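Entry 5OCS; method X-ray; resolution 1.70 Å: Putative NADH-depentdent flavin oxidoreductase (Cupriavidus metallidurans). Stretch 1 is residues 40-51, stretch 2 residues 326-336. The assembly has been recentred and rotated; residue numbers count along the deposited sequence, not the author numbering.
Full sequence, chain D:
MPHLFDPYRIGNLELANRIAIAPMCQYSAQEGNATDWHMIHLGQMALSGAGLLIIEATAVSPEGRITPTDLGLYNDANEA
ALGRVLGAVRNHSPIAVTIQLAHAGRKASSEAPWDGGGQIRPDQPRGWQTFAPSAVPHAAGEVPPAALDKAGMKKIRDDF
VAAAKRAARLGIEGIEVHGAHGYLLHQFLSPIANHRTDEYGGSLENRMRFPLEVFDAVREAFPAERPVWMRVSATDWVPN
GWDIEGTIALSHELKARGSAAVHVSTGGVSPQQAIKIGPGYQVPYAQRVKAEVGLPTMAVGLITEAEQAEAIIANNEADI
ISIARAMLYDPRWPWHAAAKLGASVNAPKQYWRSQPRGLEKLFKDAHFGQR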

# COMPACT_ATOMS: atom_id res chain seq x y z
N ILE D 40 -6.88 -2.64 2.00
CA ILE D 40 -5.41 -2.39 2.03
C ILE D 40 -4.75 -2.66 0.67
O ILE D 40 -3.99 -1.83 0.12
CB ILE D 40 -4.74 -3.29 3.10
CG1 ILE D 40 -5.31 -2.93 4.49
CG2 ILE D 40 -3.22 -3.12 3.05
CD1 ILE D 40 -4.96 -3.85 5.65
N HIS D 41 -5.13 -3.77 0.08
CA HIS D 41 -4.54 -4.20 -1.21
C HIS D 41 -4.98 -3.39 -2.39
O HIS D 41 -4.14 -2.86 -3.16
CB HIS D 41 -4.87 -5.68 -1.40
CG HIS D 41 -4.47 -6.21 -2.74
ND1 HIS D 41 -3.15 -6.33 -3.13
CD2 HIS D 41 -5.22 -6.60 -3.79
CE1 HIS D 41 -3.11 -6.83 -4.35
NE2 HIS D 41 -4.35 -6.96 -4.78
N LEU D 42 -6.29 -3.28 -2.58
CA LEU D 42 -6.82 -2.49 -3.68
C LEU D 42 -6.55 -1.02 -3.49
O LEU D 42 -6.29 -0.28 -4.46
CB LEU D 42 -8.33 -2.79 -3.91
CG LEU D 42 -8.62 -4.19 -4.46
CD1 LEU D 42 -10.12 -4.36 -4.59
CD2 LEU D 42 -7.95 -4.48 -5.81
N GLY D 43 -6.52 -0.56 -2.23
CA GLY D 43 -6.09 0.82 -1.98
C GLY D 43 -4.67 1.10 -2.48
O GLY D 43 -4.44 2.10 -3.23
N GLN D 44 -3.71 0.22 -2.14
CA GLN D 44 -2.33 0.35 -2.70
C GLN D 44 -2.34 0.34 -4.20
O GLN D 44 -1.68 1.16 -4.83
CB GLN D 44 -1.42 -0.85 -2.36
CG GLN D 44 -1.00 -0.90 -0.95
CD GLN D 44 -0.39 -2.26 -0.66
OE1 GLN D 44 0.74 -2.55 -1.08
NE2 GLN D 44 -1.15 -3.11 0.02
N MET D 45 -2.97 -0.67 -4.77
CA MET D 45 -2.97 -0.79 -6.21
C MET D 45 -3.52 0.49 -6.87
O MET D 45 -2.94 0.99 -7.84
CB MET D 45 -3.79 -2.01 -6.64
CG MET D 45 -3.21 -3.36 -6.29
SD MET D 45 -1.55 -3.75 -6.88
CE MET D 45 -0.53 -3.28 -5.54
N ALA D 46 -4.61 1.03 -6.32
CA ALA D 46 -5.28 2.18 -6.87
C ALA D 46 -4.44 3.46 -6.77
O ALA D 46 -4.73 4.41 -7.53
CB ALA D 46 -6.65 2.39 -6.22
N LEU D 47 -3.46 3.51 -5.86
CA LEU D 47 -2.58 4.66 -5.67
C LEU D 47 -1.23 4.55 -6.34
O LEU D 47 -0.35 5.39 -6.13
CB LEU D 47 -2.42 4.88 -4.15
CG LEU D 47 -3.80 5.25 -3.53
CD1 LEU D 47 -3.72 5.29 -2.00
CD2 LEU D 47 -4.40 6.54 -4.02
N SER D 48 -1.08 3.55 -7.21
CA SER D 48 0.17 3.23 -7.86
C SER D 48 0.56 4.09 -9.05
O SER D 48 1.68 3.96 -9.51
CB SER D 48 0.14 1.80 -8.34
OG SER D 48 -0.82 1.67 -9.37
N GLY D 49 -0.37 4.91 -9.54
CA GLY D 49 -0.19 5.67 -10.75
C GLY D 49 -0.38 4.92 -12.04
O GLY D 49 -0.20 5.49 -13.13
N ALA D 50 -0.76 3.65 -11.98
CA ALA D 50 -1.13 2.92 -13.20
C ALA D 50 -2.40 3.56 -13.78
O ALA D 50 -3.20 4.20 -13.07
CB ALA D 50 -1.41 1.45 -12.86
N GLY D 51 -2.64 3.31 -15.06
CA GLY D 51 -3.83 3.78 -15.70
C GLY D 51 -5.10 3.03 -15.39
O GLY D 51 -6.19 3.63 -15.31
N ALA D 326 5.18 -8.14 -10.50
CA ALA D 326 6.04 -6.98 -10.21
C ALA D 326 5.28 -5.90 -9.45
O ALA D 326 5.92 -5.13 -8.75
CB ALA D 326 6.70 -6.40 -11.45
N MET D 327 3.97 -5.80 -9.66
CA MET D 327 3.13 -4.86 -8.91
C MET D 327 3.02 -5.27 -7.45
O MET D 327 2.89 -4.38 -6.61
CB MET D 327 1.72 -4.74 -9.49
CG MET D 327 1.58 -4.00 -10.80
SD MET D 327 2.03 -2.24 -10.70
CE MET D 327 1.39 -1.68 -9.13
N LEU D 328 3.04 -6.58 -7.14
CA LEU D 328 2.94 -7.04 -5.75
C LEU D 328 4.27 -6.78 -5.03
O LEU D 328 4.29 -6.34 -3.87
CB LEU D 328 2.59 -8.51 -5.66
CG LEU D 328 1.29 -8.95 -6.32
CD1 LEU D 328 1.15 -10.45 -6.27
CD2 LEU D 328 0.06 -8.20 -5.78
N TYR D 329 5.36 -7.02 -5.73
CA TYR D 329 6.71 -6.89 -5.17
C TYR D 329 7.16 -5.44 -5.19
O TYR D 329 8.14 -5.07 -4.50
CB TYR D 329 7.67 -7.74 -6.02
CG TYR D 329 9.01 -8.01 -5.41
CD1 TYR D 329 9.12 -8.76 -4.24
CD2 TYR D 329 10.21 -7.56 -6.01
CE1 TYR D 329 10.34 -9.00 -3.65
CE2 TYR D 329 11.45 -7.84 -5.43
CZ TYR D 329 11.49 -8.59 -4.25
OH TYR D 329 12.66 -8.89 -3.59
N ASP D 330 6.47 -4.61 -5.99
CA ASP D 330 6.69 -3.11 -6.05
C ASP D 330 5.37 -2.41 -6.41
O ASP D 330 5.07 -2.12 -7.59
CB ASP D 330 7.77 -2.77 -7.08
CG ASP D 330 8.05 -1.28 -7.18
OD1 ASP D 330 7.51 -0.45 -6.38
OD2 ASP D 330 8.81 -0.92 -8.14
N PRO D 331 4.53 -2.10 -5.41
CA PRO D 331 3.27 -1.43 -5.70
C PRO D 331 3.43 -0.02 -6.19
O PRO D 331 2.45 0.57 -6.61
CB PRO D 331 2.55 -1.43 -4.34
CG PRO D 331 3.65 -1.47 -3.39
CD PRO D 331 4.67 -2.38 -3.98
N ARG D 332 4.65 0.53 -6.14
CA ARG D 332 4.97 1.78 -6.77
C ARG D 332 5.62 1.60 -8.16
O ARG D 332 6.25 2.56 -8.70
CB ARG D 332 5.90 2.61 -5.88
CG ARG D 332 5.40 2.78 -4.44
CD ARG D 332 4.11 3.58 -4.33
NE ARG D 332 4.02 3.95 -2.92
CZ ARG D 332 3.23 3.43 -1.99
NH1 ARG D 332 2.22 2.64 -2.29
NH2 ARG D 332 3.42 3.80 -0.73
N TRP D 333 5.50 0.41 -8.75
CA TRP D 333 6.11 0.14 -10.05
C TRP D 333 5.90 1.24 -11.10
O TRP D 333 6.89 1.66 -11.77
CB TRP D 333 5.65 -1.23 -10.61
CG TRP D 333 6.47 -1.71 -11.80
CD1 TRP D 333 7.53 -2.53 -11.75
CD2 TRP D 333 6.28 -1.36 -13.19
NE1 TRP D 333 8.04 -2.73 -13.01
CE2 TRP D 333 7.29 -2.04 -13.91
CE3 TRP D 333 5.35 -0.57 -13.88
CZ2 TRP D 333 7.41 -1.94 -15.30
CZ3 TRP D 333 5.47 -0.47 -15.28
CH2 TRP D 333 6.51 -1.16 -15.96
N PRO D 334 4.68 1.79 -11.21
CA PRO D 334 4.52 2.83 -12.23
C PRO D 334 5.28 4.10 -11.88
O PRO D 334 5.81 4.77 -12.78
CB PRO D 334 3.00 3.07 -12.30
CG PRO D 334 2.39 1.82 -11.65
CD PRO D 334 3.38 1.41 -10.61
N TRP D 335 5.41 4.44 -10.59
CA TRP D 335 6.28 5.58 -10.24
C TRP D 335 7.77 5.35 -10.68
O TRP D 335 8.45 6.22 -11.27
CB TRP D 335 6.32 5.82 -8.76
CG TRP D 335 5.03 6.12 -8.07
CD1 TRP D 335 3.76 6.06 -8.56
CD2 TRP D 335 4.91 6.46 -6.68
NE1 TRP D 335 2.86 6.40 -7.58
CE2 TRP D 335 3.55 6.67 -6.42
CE3 TRP D 335 5.85 6.67 -5.66
CZ2 TRP D 335 3.09 7.02 -5.14
CZ3 TRP D 335 5.40 7.02 -4.41
CH2 TRP D 335 4.03 7.19 -4.16
N HIS D 336 8.24 4.15 -10.39
CA HIS D 336 9.63 3.75 -10.67
C HIS D 336 9.87 3.68 -12.16
O HIS D 336 10.94 4.16 -12.61
CB HIS D 336 9.97 2.48 -9.94
CG HIS D 336 9.82 2.63 -8.47
ND1 HIS D 336 9.52 1.57 -7.64
CD2 HIS D 336 9.82 3.73 -7.69
CE1 HIS D 336 9.43 2.01 -6.39
NE2 HIS D 336 9.62 3.32 -6.40
O HOH W 1 0.96 1.98 -4.67

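Segments far apart in sequence often join without a single direct hydrogen bond, relying on shape and on a well-placed water. The contact between residues 40-51 and 326-336 of this putative flavin oxidoreductase is a compact example, burying 482 Å² with both sides summed. The first stretch is the end of a helix, 40-46, followed by a turn; the second runs through a weakly bonded helical segment, a type I beta turn from Asp330 to Trp333, and the start of a new helix. The backbones draw closest just past the end of the first helix and just before the start of the one at 333, with Ser48 CA 5.1 Å from Arg332 CA.

Ser48 has the largest area covered by the other stretch, 72 Å². Its hydroxyl is turned back on its own chain, Ser48 OG donating to Met45 O at 2.7 Å and accepting from Ala50 N at 3.3 Å, so the polar group is satisfied locally and the small side chain can fit closely against its neighbours. Ser48 fits a hollow formed by Met327 CE, 3.8 Å from Ser48 CB, Pro331 O, 3.1 Å from Ser48 CB, and Pro334 CG, 3.9 Å from Ser48 OG. Ser48 O approaches Pro334 CG and Trp335 CD1, each at 3.1 Å. The same carbonyl oxygen, Ser48 O, lies 3.3 Å from Trp335 NE1, but the angle is too poor for a hydrogen bond.

The two prolines supply bumps of the second stretch, and both point their CB toward the first. Pro331 meets the end of Met45, whose CE lies 3.8 Å from Pro331 CB, and Pro331 CG sits 3.9 Å from Gln44 OE1. Pro334 packs against the turn, its CG 4.0 Å from Ala50 CB; Pro334 CG also lies 3.7 Å from Ala50 N, so the ring rests against backbone as well as the methyl. Met45 CE lies 3.7 Å from Met327 O, and Met45 SD lies 4.2 Å from Met327 CE, an apolar contact of the two side-chain ends. One turn earlier in the first helix, the edge of the His41 ring meets Leu328, His41 CE1 to Leu328 CD2 at 3.7 Å.

Gly49 shows the value of an absent side chain. Its positive phi already favours glycine, and a CB there would point toward the second stretch and stand just 3.4 Å from Trp335 CD1. Without one, the Trp335 indole can lie near the turn, Trp335 NE1 4.1 Å from Gly49 N.

Polar cohesion comes from water 1, which donates to Gln44 O and Pro331 O and accepts from Arg332 NH1, with its oxygen 2.8 Å from each of these atoms. It thus links the helix end to the proline turn. Within the second stretch, the turn is closed by Trp333 N to Asp330 O at 2.8 Å, and Asp330 OD2 accepts from His336 ND1 at 2.6 Å, tying the start of the turn to the helix that follows.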